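Local coordinates for protein methyltransferase (Thermus thermophilus, PDB 1WS6) that probably transfers methyl groups from S-adenosylmethionine to an RNA substrate, as a Rossmann-fold methyltransferase, at residues Asp47-Ser52 and Ala114-Pro119; Glu65-Glu70 and Arg91-Pro96; Pro118-Asp123 and Val144-Lys149. All blocks are in the same frame, centred on the assembly; numbering follows the deposited sequence.

Contact 1 (Asp47-Ser52 and Ala114-Pro119); sequences DPFAGS and AFMAPP. Unlike the reference sequence in segment 47-52: Pro48 (reference Leu).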
ATOM      1  N   ASP A  47      -3.902  -2.279   0.050  1.00 18.81           N
ATOM      2  CA  ASP A  47      -2.741  -1.952   0.871  1.00 21.34           C
ATOM      3  C   ASP A  47      -2.686  -2.761   2.152  1.00 21.69           C
ATOM      4  O   ASP A  47      -3.152  -2.322   3.202  1.00 23.54           O
ATOM      5  CB  ASP A  47      -2.716  -0.454   1.197  1.00 22.64           C
ATOM      6  CG  ASP A  47      -1.579  -0.070   2.151  1.00 26.64           C
ATOM      7  OD1 ASP A  47      -0.581  -0.816   2.250  1.00 29.38           O
ATOM      8  OD2 ASP A  47      -1.675   0.998   2.799  1.00 29.08           O
ATOM      9  N   PRO A  48      -2.131  -3.974   2.074  1.00 22.19           N
ATOM     10  CA  PRO A  48      -1.991  -4.878   3.223  1.00 23.43           C
ATOM     11  C   PRO A  48      -0.794  -4.344   4.007  1.00 23.06           C
ATOM     12  O   PRO A  48       0.161  -3.843   3.410  1.00 22.26           O
ATOM     13  CB  PRO A  48      -1.708  -6.225   2.569  1.00 24.11           C
ATOM     14  CG  PRO A  48      -0.891  -5.823   1.359  1.00 24.88           C
ATOM     15  CD  PRO A  48      -1.584  -4.576   0.845  1.00 22.89           C
ATOM     16  N   PHE A  49      -0.850  -4.439   5.329  1.00 23.36           N
ATOM     17  CA  PHE A  49       0.222  -3.921   6.179  1.00 23.04           C
ATOM     18  C   PHE A  49       0.169  -2.412   6.186  1.00 22.72           C
ATOM     19  O   PHE A  49       1.185  -1.746   6.350  1.00 21.06           O
ATOM     20  CB  PHE A  49       1.602  -4.362   5.699  1.00 21.82           C
ATOM     21  CG  PHE A  49       1.917  -5.778   6.017  1.00 22.03           C
ATOM     22  CD1 PHE A  49       2.094  -6.705   5.009  1.00 21.83           C
ATOM     23  CD2 PHE A  49       2.024  -6.191   7.336  1.00 23.41           C
ATOM     24  CE1 PHE A  49       2.372  -8.024   5.305  1.00 23.84           C
ATOM     25  CE2 PHE A  49       2.303  -7.504   7.641  1.00 22.28           C
ATOM     26  CZ  PHE A  49       2.477  -8.423   6.625  1.00 24.53           C
ATOM     27  N   ALA A  50      -1.023  -1.871   5.984  1.00 25.20           N
ATOM     28  CA  ALA A  50      -1.180  -0.430   6.009  1.00 27.68           C
ATOM     29  C   ALA A  50      -0.829  -0.084   7.447  1.00 30.03           C
ATOM     30  O   ALA A  50      -0.905  -0.941   8.324  1.00 33.85           O
ATOM     31  CB  ALA A  50      -2.620  -0.061   5.709  1.00 25.45           C
ATOM     32  N   GLY A  51      -0.410   1.139   7.710  1.00 29.38           N
ATOM     33  CA  GLY A  51      -0.103   1.471   9.092  1.00 28.11           C
ATOM     34  C   GLY A  51      -1.141   2.493   9.484  1.00 28.76           C
ATOM     35  O   GLY A  51      -2.317   2.165   9.659  1.00 27.18           O
ATOM     36  N   SER A  52      -0.705   3.738   9.610  1.00 29.48           N
ATOM     37  CA  SER A  52      -1.617   4.822   9.917  1.00 30.47           C
ATOM     38  C   SER A  52      -2.354   5.036   8.599  1.00 30.60           C
ATOM     39  O   SER A  52      -3.363   5.733   8.549  1.00 31.56           O
ATOM     40  CB  SER A  52      -0.841   6.080  10.283  1.00 32.73           C
ATOM     41  OG  SER A  52       0.079   5.820  11.326  1.00 38.76           O
ATOM     42  N   ALA A 114      -1.693  -3.561  -5.994  1.00 17.37           N
ATOM     43  CA  ALA A 114      -1.552  -4.091  -4.647  1.00 19.04           C
ATOM     44  C   ALA A 114      -0.164  -3.686  -4.164  1.00 19.11           C
ATOM     45  O   ALA A 114       0.838  -4.220  -4.630  1.00 18.64           O
ATOM     46  CB  ALA A 114      -1.700  -5.609  -4.649  1.00 18.94           C
ATOM     47  N   PHE A 115      -0.126  -2.717  -3.251  1.00 20.17           N
ATOM     48  CA  PHE A 115       1.116  -2.203  -2.685  1.00 20.31           C
ATOM     49  C   PHE A 115       1.369  -2.796  -1.312  1.00 22.21           C
ATOM     50  O   PHE A 115       0.490  -2.788  -0.448  1.00 24.36           O
ATOM     51  CB  PHE A 115       1.058  -0.674  -2.571  1.00 18.53           C
ATOM     52  CG  PHE A 115       2.195  -0.076  -1.774  1.00 18.05           C
ATOM     53  CD1 PHE A 115       2.152  -0.042  -0.380  1.00 18.36           C
ATOM     54  CD2 PHE A 115       3.313   0.437  -2.412  1.00 16.83           C
ATOM     55  CE1 PHE A 115       3.210   0.494   0.363  1.00 19.11           C
ATOM     56  CE2 PHE A 115       4.376   0.975  -1.681  1.00 18.26           C
ATOM     57  CZ  PHE A 115       4.326   1.003  -0.291  1.00 17.67           C
HETATM   58  N   MSE A 116       2.581  -3.288  -1.103  1.00 22.60           N
HETATM   59  CA  MSE A 116       2.929  -3.875   0.174  1.00 24.85           C
HETATM   60  C   MSE A 116       4.265  -3.378   0.723  1.00 24.31           C
HETATM   61  O   MSE A 116       5.311  -3.551   0.103  1.00 24.46           O
HETATM   62  CB  MSE A 116       2.944  -5.395   0.044  1.00 28.28           C
HETATM   63  CG  MSE A 116       3.391  -6.120   1.285  1.00 32.16           C
HETATM   64 SE   MSE A 116       3.102  -8.026   1.140  1.00 39.11          SE
HETATM   65  CE  MSE A 116       1.387  -8.063   1.977  1.00 26.64           C
ATOM     66  N   ALA A 117       4.216  -2.751   1.891  1.00 23.27           N
ATOM     67  CA  ALA A 117       5.412  -2.249   2.549  1.00 22.54           C
ATOM     68  C   ALA A 117       5.405  -2.742   3.997  1.00 22.58           C
ATOM     69  O   ALA A 117       5.190  -1.973   4.938  1.00 22.93           O
ATOM     70  CB  ALA A 117       5.440  -0.723   2.501  1.00 21.35           C
ATOM     71  N   PRO A 118       5.632  -4.044   4.189  1.00 21.88           N
ATOM     72  CA  PRO A 118       5.646  -4.623   5.531  1.00 22.47           C
ATOM     73  C   PRO A 118       6.896  -4.242   6.312  1.00 23.16           C
ATOM     74  O   PRO A 118       7.891  -3.817   5.732  1.00 23.30           O
ATOM     75  CB  PRO A 118       5.561  -6.120   5.255  1.00 22.57           C
ATOM     76  CG  PRO A 118       6.300  -6.270   3.975  1.00 21.79           C
ATOM     77  CD  PRO A 118       5.884  -5.068   3.159  1.00 23.32           C
ATOM     78  N   PRO A 119       6.848  -4.360   7.648  1.00 24.48           N
ATOM     79  CA  PRO A 119       8.022  -4.017   8.450  1.00 24.77           C
ATOM     80  C   PRO A 119       9.195  -4.923   8.091  1.00 25.82           C
ATOM     81  O   PRO A 119       9.086  -6.143   8.140  1.00 26.05           O
ATOM     82  CB  PRO A 119       7.528  -4.198   9.884  1.00 23.92           C
ATOM     83  CG  PRO A 119       6.445  -5.205   9.758  1.00 24.36           C
ATOM     84  CD  PRO A 119       5.724  -4.767   8.509  1.00 22.89           C
TER
HETATM   85  O   HOH W   1       2.077  -1.917   2.908  1.00 25.84           O
HETATM   86  O   HOH W   2       3.235  -0.156   5.635  1.00 22.61           O
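Phe49 meets Pro118 and Met116 from two different directions. Pro118 CB stands over one face of the ring, 3.7 Å from the Phe49 ring centroid, a CH-pi contact displaced toward the rim. Met116, a selenomethionine, comes to the edge: its CE lies near the ring plane, 3.4 Å from Phe49 CD1, and SE makes a Met-aromatic contact 5.3 Å from the ring centroid. A bend at chi3 (-94°) sends CE to where it also touches Pro48, with 3.3 Å between Met116 CE and Pro48 CG; the two side chains cross at about a right angle. Asp47 and Phe115 run side by side, pointing the same way, and Asp47 OD1 lies in the plane of the Phe115 ring at its edge, 3.9 Å from CD1. No direct hydrogen bond links the segments. Two waters span the gap, one between Pro48 O and Ala117 N, the other 2.7 Å from Phe49 O and 2.8 Å from Ala117 O. Val97 and Leu127 also pack on Phe49. Two loops thus leave neighbouring parallel strands together: the glycine-rich loop after strand 44-48, which in Rossmann-fold methyltransferases usually borders the cofactor, and a PPY-containing loop resembling motif IV of amino-methyltransferases.

Contact 2 (Glu65-Glu70 and Arg91-Pro96); sequences EAVLVE and RVVALP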
ATOM      1  N   GLU A  65     -10.048   3.257  -5.289  1.00 23.63           N
ATOM      2  CA  GLU A  65     -10.995   2.656  -4.352  1.00 24.72           C
ATOM      3  C   GLU A  65     -10.041   1.830  -3.482  1.00 24.13           C
ATOM      4  O   GLU A  65      -9.658   0.712  -3.836  1.00 22.89           O
ATOM      5  CB  GLU A  65     -11.980   1.742  -5.088  1.00 27.47           C
ATOM      6  CG  GLU A  65     -13.181   1.333  -4.244  1.00 33.66           C
ATOM      7  CD  GLU A  65     -14.054   0.273  -4.911  1.00 35.53           C
ATOM      8  OE1 GLU A  65     -14.340   0.413  -6.123  1.00 36.59           O
ATOM      9  OE2 GLU A  65     -14.460  -0.688  -4.215  1.00 33.15           O
ATOM     10  N   ALA A  66      -9.645   2.393  -2.350  1.00 22.02           N
ATOM     11  CA  ALA A  66      -8.672   1.743  -1.489  1.00 19.94           C
ATOM     12  C   ALA A  66      -9.176   0.815  -0.400  1.00 19.01           C
ATOM     13  O   ALA A  66     -10.161   1.084   0.271  1.00 19.62           O
ATOM     14  CB  ALA A  66      -7.769   2.805  -0.871  1.00 19.92           C
ATOM     15  N   VAL A  67      -8.457  -0.283  -0.229  1.00 19.45           N
ATOM     16  CA  VAL A  67      -8.759  -1.266   0.794  1.00 20.33           C
ATOM     17  C   VAL A  67      -7.489  -1.407   1.615  1.00 17.98           C
ATOM     18  O   VAL A  67      -6.460  -1.787   1.091  1.00 19.04           O
ATOM     19  CB  VAL A  67      -9.118  -2.628   0.187  1.00 20.21           C
ATOM     20  CG1 VAL A  67      -9.184  -3.686   1.278  1.00 18.31           C
ATOM     21  CG2 VAL A  67     -10.449  -2.528  -0.515  1.00 22.17           C
ATOM     22  N   LEU A  68      -7.569  -1.096   2.899  1.00 17.25           N
ATOM     23  CA  LEU A  68      -6.409  -1.169   3.772  1.00 16.58           C
ATOM     24  C   LEU A  68      -6.594  -2.215   4.856  1.00 17.77           C
ATOM     25  O   LEU A  68      -7.569  -2.174   5.609  1.00 17.24           O
ATOM     26  CB  LEU A  68      -6.167   0.187   4.424  1.00 17.10           C
ATOM     27  CG  LEU A  68      -5.818   1.356   3.497  1.00 20.92           C
ATOM     28  CD1 LEU A  68      -7.004   1.735   2.621  1.00 19.28           C
ATOM     29  CD2 LEU A  68      -5.394   2.540   4.348  1.00 22.70           C
ATOM     30  N   VAL A  69      -5.664  -3.162   4.932  1.00 16.01           N
ATOM     31  CA  VAL A  69      -5.755  -4.183   5.955  1.00 15.55           C
ATOM     32  C   VAL A  69      -4.549  -4.040   6.882  1.00 14.89           C
ATOM     33  O   VAL A  69      -3.419  -3.889   6.427  1.00 16.08           O
ATOM     34  CB  VAL A  69      -5.900  -5.612   5.318  1.00 15.29           C
ATOM     35  CG1 VAL A  69      -5.462  -5.593   3.887  1.00 16.13           C
ATOM     36  CG2 VAL A  69      -5.135  -6.642   6.120  1.00 14.04           C
ATOM     37  N   GLU A  70      -4.821  -4.038   8.187  1.00 15.08           N
ATOM     38  CA  GLU A  70      -3.807  -3.862   9.233  1.00 16.37           C
ATOM     39  C   GLU A  70      -4.245  -4.628  10.485  1.00 16.40           C
ATOM     40  O   GLU A  70      -5.398  -4.541  10.900  1.00 18.23           O
ATOM     41  CB  GLU A  70      -3.648  -2.359   9.535  1.00 15.14           C
ATOM     42  CG  GLU A  70      -2.879  -2.032  10.799  1.00 16.95           C
ATOM     43  CD  GLU A  70      -1.499  -2.636  10.820  1.00 19.00           C
ATOM     44  OE1 GLU A  70      -1.051  -3.056  11.909  1.00 23.82           O
ATOM     45  OE2 GLU A  70      -0.849  -2.696   9.756  1.00 20.99           O
ATOM     46  N   ARG A  91     -11.958   1.467   2.764  1.00 25.20           N
ATOM     47  CA  ARG A  91     -12.371   0.295   3.519  1.00 24.58           C
ATOM     48  C   ARG A  91     -11.206  -0.081   4.418  1.00 23.47           C
ATOM     49  O   ARG A  91     -10.072  -0.205   3.954  1.00 23.58           O
ATOM     50  CB  ARG A  91     -12.714  -0.868   2.581  1.00 23.61           C
ATOM     51  CG  ARG A  91     -13.136  -2.169   3.278  1.00 25.56           C
ATOM     52  CD  ARG A  91     -13.544  -3.224   2.230  1.00 30.28           C
ATOM     53  NE  ARG A  91     -13.671  -4.596   2.739  1.00 34.35           N
ATOM     54  CZ  ARG A  91     -14.536  -4.990   3.677  1.00 37.66           C
ATOM     55  NH1 ARG A  91     -15.368  -4.118   4.234  1.00 38.93           N
ATOM     56  NH2 ARG A  91     -14.585  -6.268   4.048  1.00 37.29           N
ATOM     57  N   VAL A  92     -11.489  -0.230   5.707  1.00 21.30           N
ATOM     58  CA  VAL A  92     -10.482  -0.605   6.690  1.00 18.91           C
ATOM     59  C   VAL A  92     -10.804  -2.006   7.167  1.00 19.09           C
ATOM     60  O   VAL A  92     -11.871  -2.246   7.725  1.00 18.41           O
ATOM     61  CB  VAL A  92     -10.501   0.345   7.901  1.00 19.57           C
ATOM     62  CG1 VAL A  92      -9.575  -0.180   8.987  1.00 18.09           C
ATOM     63  CG2 VAL A  92     -10.082   1.740   7.471  1.00 17.69           C
ATOM     64  N   VAL A  93      -9.880  -2.930   6.933  1.00 20.24           N
ATOM     65  CA  VAL A  93     -10.047  -4.319   7.327  1.00 18.76           C
ATOM     66  C   VAL A  93      -9.031  -4.636   8.426  1.00 21.73           C
ATOM     67  O   VAL A  93      -7.827  -4.759   8.167  1.00 24.24           O
ATOM     68  CB  VAL A  93      -9.827  -5.235   6.128  1.00 18.60           C
ATOM     69  CG1 VAL A  93     -10.188  -6.658   6.480  1.00 18.39           C
ATOM     70  CG2 VAL A  93     -10.666  -4.752   4.967  1.00 19.75           C
ATOM     71  N   ALA A  94      -9.522  -4.759   9.654  1.00 19.79           N
ATOM     72  CA  ALA A  94      -8.665  -5.015  10.800  1.00 20.90           C
ATOM     73  C   ALA A  94      -8.373  -6.479  11.068  1.00 22.77           C
ATOM     74  O   ALA A  94      -9.016  -7.112  11.906  1.00 23.84           O
ATOM     75  CB  ALA A  94      -9.267  -4.378  12.050  1.00 19.78           C
ATOM     76  N   LEU A  95      -7.377  -7.007  10.374  1.00 23.32           N
ATOM     77  CA  LEU A  95      -6.990  -8.391  10.570  1.00 23.16           C
ATOM     78  C   LEU A  95      -5.668  -8.666   9.878  1.00 21.60           C
ATOM     79  O   LEU A  95      -5.239  -7.906   9.006  1.00 19.50           O
ATOM     80  CB  LEU A  95      -8.088  -9.321  10.052  1.00 23.75           C
ATOM     81  CG  LEU A  95      -8.602  -9.066   8.643  1.00 24.43           C
ATOM     82  CD1 LEU A  95      -7.628  -9.639   7.651  1.00 24.12           C
ATOM     83  CD2 LEU A  95      -9.965  -9.710   8.469  1.00 27.82           C
ATOM     84  N   PRO A  96      -4.991  -9.747  10.284  1.00 20.56           N
ATOM     85  CA  PRO A  96      -3.705 -10.144   9.717  1.00 20.18           C
ATOM     86  C   PRO A  96      -3.798 -10.390   8.218  1.00 20.76           C
ATOM     87  O   PRO A  96      -4.795 -10.911   7.718  1.00 20.58           O
ATOM     88  CB  PRO A  96      -3.346 -11.396  10.516  1.00 20.03           C
ATOM     89  CG  PRO A  96      -4.662 -11.945  10.916  1.00 22.03           C
ATOM     90  CD  PRO A  96      -5.440 -10.713  11.296  1.00 21.37           C
TER
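The beta-alpha-beta unit formed by strand 65-69, helix 73-86 and strand 91-93 closes here, its two strands lying parallel in register from Val67 beside Arg91 to Val69 beside Val93. Four backbone hydrogen bonds zip them together. Arg91 N donates to Ala66 O at 3.1 Å, Leu68 N to Arg91 O at 2.9 Å, and Val93 N to Leu68 O at 2.8 Å, the last almost perfectly straight (179°). The fourth, Glu70 N to Val93 O at 3.1 Å, is the most bent (154°), just before the chain turns away in an inverse gamma turn centred on Ala94. On one face of the sheet, Val67 reaches two neighbours with different methyls: CG1 lies 4.1 Å from Val93 CG2, while CG2 rests on the extended Arg91 chain, 4.2 Å from its CD. Further along that face, Val69 CB lies 4.0 Å from Val93 CB. Glu70 turns away from the partner strand, and its OE1 accepts a hydrogen bond from Asp72 N. Strand 91-93 is an outer strand of the sheet, while strand 65-69 is backed by strand 44-48; Leu79 of helix 73-86 packs on the Leu68 and Val92 face, Phe100 of helix 97-106 on the face of Val69 and Val93.

Contact 3 (Pro118-Asp123 and Val144-Lys149); sequences PPYAMD and VLQHPK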
ATOM      1  N   PRO A 118       5.632  -4.044   4.189  1.00 21.88           N
ATOM      2  CA  PRO A 118       5.646  -4.623   5.531  1.00 22.47           C
ATOM      3  C   PRO A 118       6.896  -4.242   6.312  1.00 23.16           C
ATOM      4  O   PRO A 118       7.891  -3.817   5.732  1.00 23.30           O
ATOM      5  CB  PRO A 118       5.561  -6.120   5.255  1.00 22.57           C
ATOM      6  CG  PRO A 118       6.300  -6.270   3.975  1.00 21.79           C
ATOM      7  CD  PRO A 118       5.884  -5.068   3.159  1.00 23.32           C
ATOM      8  N   PRO A 119       6.848  -4.360   7.648  1.00 24.48           N
ATOM      9  CA  PRO A 119       8.022  -4.017   8.450  1.00 24.77           C
ATOM     10  C   PRO A 119       9.195  -4.923   8.091  1.00 25.82           C
ATOM     11  O   PRO A 119       9.086  -6.143   8.140  1.00 26.05           O
ATOM     12  CB  PRO A 119       7.528  -4.198   9.884  1.00 23.92           C
ATOM     13  CG  PRO A 119       6.445  -5.205   9.758  1.00 24.36           C
ATOM     14  CD  PRO A 119       5.724  -4.767   8.509  1.00 22.89           C
ATOM     15  N   TYR A 120      10.306  -4.296   7.724  1.00 28.60           N
ATOM     16  CA  TYR A 120      11.534  -4.969   7.303  1.00 31.80           C
ATOM     17  C   TYR A 120      12.063  -6.101   8.180  1.00 33.63           C
ATOM     18  O   TYR A 120      12.937  -6.863   7.752  1.00 34.31           O
ATOM     19  CB  TYR A 120      12.629  -3.919   7.107  1.00 31.55           C
ATOM     20  CG  TYR A 120      12.279  -2.921   6.032  1.00 33.85           C
ATOM     21  CD1 TYR A 120      13.059  -1.795   5.808  1.00 33.58           C
ATOM     22  CD2 TYR A 120      11.162  -3.118   5.225  1.00 33.79           C
ATOM     23  CE1 TYR A 120      12.730  -0.890   4.801  1.00 35.78           C
ATOM     24  CE2 TYR A 120      10.829  -2.226   4.227  1.00 35.30           C
ATOM     25  CZ  TYR A 120      11.612  -1.115   4.016  1.00 35.58           C
ATOM     26  OH  TYR A 120      11.263  -0.236   3.013  1.00 36.22           O
ATOM     27  N   ALA A 121      11.544  -6.217   9.396  1.00 34.25           N
ATOM     28  CA  ALA A 121      11.992  -7.264  10.303  1.00 36.60           C
ATOM     29  C   ALA A 121      11.418  -8.621   9.898  1.00 37.10           C
ATOM     30  O   ALA A 121      11.989  -9.668  10.220  1.00 37.57           O
ATOM     31  CB  ALA A 121      11.586  -6.924  11.742  1.00 37.96           C
HETATM   32  N   MSE A 122      10.288  -8.596   9.196  1.00 35.08           N
HETATM   33  CA  MSE A 122       9.644  -9.824   8.746  1.00 34.94           C
HETATM   34  C   MSE A 122      10.365 -10.405   7.533  1.00 34.26           C
HETATM   35  O   MSE A 122      11.277  -9.788   6.989  1.00 32.68           O
HETATM   36  CB  MSE A 122       8.186  -9.548   8.398  1.00 33.93           C
HETATM   37  CG  MSE A 122       7.401  -9.033   9.560  1.00 35.93           C
HETATM   38 SE   MSE A 122       5.623  -8.548   9.078  1.00 41.94          SE
HETATM   39  CE  MSE A 122       4.731 -10.258   9.196  1.00 41.75           C
ATOM     40  N   ASP A 123       9.954 -11.596   7.118  1.00 35.30           N
ATOM     41  CA  ASP A 123      10.564 -12.252   5.969  1.00 36.44           C
ATOM     42  C   ASP A 123       9.989 -11.646   4.692  1.00 36.08           C
ATOM     43  O   ASP A 123       9.088 -12.211   4.072  1.00 36.06           O
ATOM     44  CB  ASP A 123      10.291 -13.764   6.023  1.00 36.46           C
ATOM     45  CG  ASP A 123      11.016 -14.541   4.927  1.00 38.47           C
ATOM     46  OD1 ASP A 123      11.339 -15.724   5.161  1.00 38.64           O
ATOM     47  OD2 ASP A 123      11.255 -13.988   3.830  1.00 39.50           O
ATOM     48  N   VAL A 144       3.262  -4.048  -6.166  1.00 17.72           N
ATOM     49  CA  VAL A 144       4.389  -3.197  -5.839  1.00 18.89           C
ATOM     50  C   VAL A 144       4.890  -3.591  -4.465  1.00 21.21           C
ATOM     51  O   VAL A 144       4.134  -3.590  -3.495  1.00 20.61           O
ATOM     52  CB  VAL A 144       3.991  -1.719  -5.818  1.00 18.20           C
ATOM     53  CG1 VAL A 144       5.202  -0.872  -5.445  1.00 15.49           C
ATOM     54  CG2 VAL A 144       3.434  -1.313  -7.182  1.00 15.32           C
ATOM     55  N   LEU A 145       6.171  -3.913  -4.383  1.00 22.85           N
ATOM     56  CA  LEU A 145       6.755  -4.340  -3.127  1.00 25.51           C
ATOM     57  C   LEU A 145       7.839  -3.361  -2.661  1.00 25.46           C
ATOM     58  O   LEU A 145       8.753  -3.049  -3.421  1.00 25.77           O
ATOM     59  CB  LEU A 145       7.335  -5.747  -3.328  1.00 29.16           C
ATOM     60  CG  LEU A 145       6.468  -6.626  -4.266  1.00 33.62           C
ATOM     61  CD1 LEU A 145       7.188  -7.919  -4.649  1.00 33.57           C
ATOM     62  CD2 LEU A 145       5.146  -6.947  -3.588  1.00 33.17           C
ATOM     63  N   GLN A 146       7.723  -2.846  -1.436  1.00 23.96           N
ATOM     64  CA  GLN A 146       8.741  -1.933  -0.912  1.00 23.87           C
ATOM     65  C   GLN A 146       9.608  -2.736   0.041  1.00 24.17           C
ATOM     66  O   GLN A 146       9.101  -3.546   0.805  1.00 25.08           O
ATOM     67  CB  GLN A 146       8.127  -0.748  -0.161  1.00 23.37           C
ATOM     68  CG  GLN A 146       9.188   0.173   0.442  1.00 22.63           C
ATOM     69  CD  GLN A 146       8.613   1.300   1.295  1.00 26.24           C
ATOM     70  OE1 GLN A 146       9.080   1.550   2.412  1.00 23.97           O
ATOM     71  NE2 GLN A 146       7.608   1.997   0.766  1.00 25.20           N
ATOM     72  N   HIS A 147      10.913  -2.504   0.008  1.00 24.80           N
ATOM     73  CA  HIS A 147      11.833  -3.256   0.849  1.00 25.15           C
ATOM     74  C   HIS A 147      13.213  -2.607   0.865  1.00 25.58           C
ATOM     75  O   HIS A 147      13.477  -1.662   0.127  1.00 26.11           O
ATOM     76  CB  HIS A 147      11.961  -4.658   0.274  1.00 24.27           C
ATOM     77  CG  HIS A 147      12.348  -4.666  -1.176  1.00 24.75           C
ATOM     78  ND1 HIS A 147      13.617  -4.352  -1.610  1.00 24.05           N
ATOM     79  CD2 HIS A 147      11.619  -4.902  -2.292  1.00 26.43           C
ATOM     80  CE1 HIS A 147      13.654  -4.394  -2.929  1.00 24.23           C
ATOM     81  NE2 HIS A 147      12.453  -4.724  -3.369  1.00 25.42           N
ATOM     82  N   PRO A 148      14.115  -3.101   1.722  1.00 26.56           N
ATOM     83  CA  PRO A 148      15.447  -2.485   1.728  1.00 26.16           C
ATOM     84  C   PRO A 148      16.137  -2.785   0.401  1.00 27.19           C
ATOM     85  O   PRO A 148      16.047  -3.901  -0.113  1.00 28.59           O
ATOM     86  CB  PRO A 148      16.132  -3.133   2.935  1.00 26.69           C
ATOM     87  CG  PRO A 148      15.340  -4.394   3.186  1.00 25.60           C
ATOM     88  CD  PRO A 148      13.932  -4.004   2.871  1.00 24.89           C
ATOM     89  N   LYS A 149      16.813  -1.784  -0.160  1.00 27.35           N
ATOM     90  CA  LYS A 149      17.482  -1.933  -1.449  1.00 26.11           C
ATOM     91  C   LYS A 149      18.391  -3.159  -1.584  1.00 26.17           C
ATOM     92  O   LYS A 149      18.640  -3.632  -2.694  1.00 25.68           O
ATOM     93  CB  LYS A 149      18.274  -0.662  -1.781  1.00 26.32           C
ATOM     94  CG  LYS A 149      19.656  -0.563  -1.135  1.00 27.34           C
ATOM     95  CD  LYS A 149      20.336   0.752  -1.516  1.00 26.78           C
ATOM     96  CE  LYS A 149      21.862   0.656  -1.471  1.00 28.44           C
ATOM     97  NZ  LYS A 149      22.401   0.230  -0.155  1.00 29.07           N
TER
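Tyr120 sets CG anti to its carbonyl carbon (chi1 -62°) and Gln146 sets CG anti to its backbone N (chi1 177°); with the glutamine extended beyond CG, the two side chains cross at about a right angle and their polar ends meet. The Tyr120 hydroxyl donates a weak hydrogen bond to Gln146 OE1, 2.9 Å away, with the ring and amide planes steeply inclined to each other. Tyr120 OH has a second weak partner in Asn164 ND2, so two modest bonds hold the phenol end. The ring itself is seated on Pro148, whose CD stands over the middle of one face, 3.5 Å from the Tyr120 ring centroid and only 4° off the normal, a well-centred CH-pi contact. Tyr120 CE2 also approaches His147 CA, at 3.7 Å. The CB of His147 points away from the loop, and its imidazole is tied at both nitrogens: His147 ND1 donates to Pro148 O at 2.9 Å, reaching it from above the carbonyl plane, and NE2 is hydrogen-bonded to Thr167 OG1. An alanine in place of Tyr120 would probably leave Pro148 CD without its aromatic cover and Gln146 OE1 without this hydroxyl, opening a gap between the loop and the strand. The loop bends in a type I turn from Pro119 to Met122, closed by Met122 N to Pro119 O at 2.9 Å. Pro118, Pro119 and Tyr120 are consistent with the PPY of motif IV, (N/D)PPY, in amino-methyltransferases, with Ala117 where Asn or Asp is usual; in relatives this loop lines the active site, and here it is pinned to strand 141-148.

How the contacts relate
All three contacts belong to one mixed, Rossmann-like sheet. Across it, strands 91-93 and 65-69 carry contact 2, strands 44-48 and 111-116 contact 1, and strand 141-148 the far side of contact 3. Contact 1 sits centrally, about 9 Å between centres from each of the others, themselves about 18 Å apart. Along the chain, contact 2 falls between the two segments of contact 1, and contact 3 begins where contact 1 ends, the two sharing Pro118 and Pro119. Probable backbone hydrogen bonds join Asp47 to Val67 and Val69, and Met116 to Val144. Contacts 1 and 3 hold neighbouring parts of the PPY loop, at the C-terminal ends of the parallel strands, where cofactor and substrate probably bind.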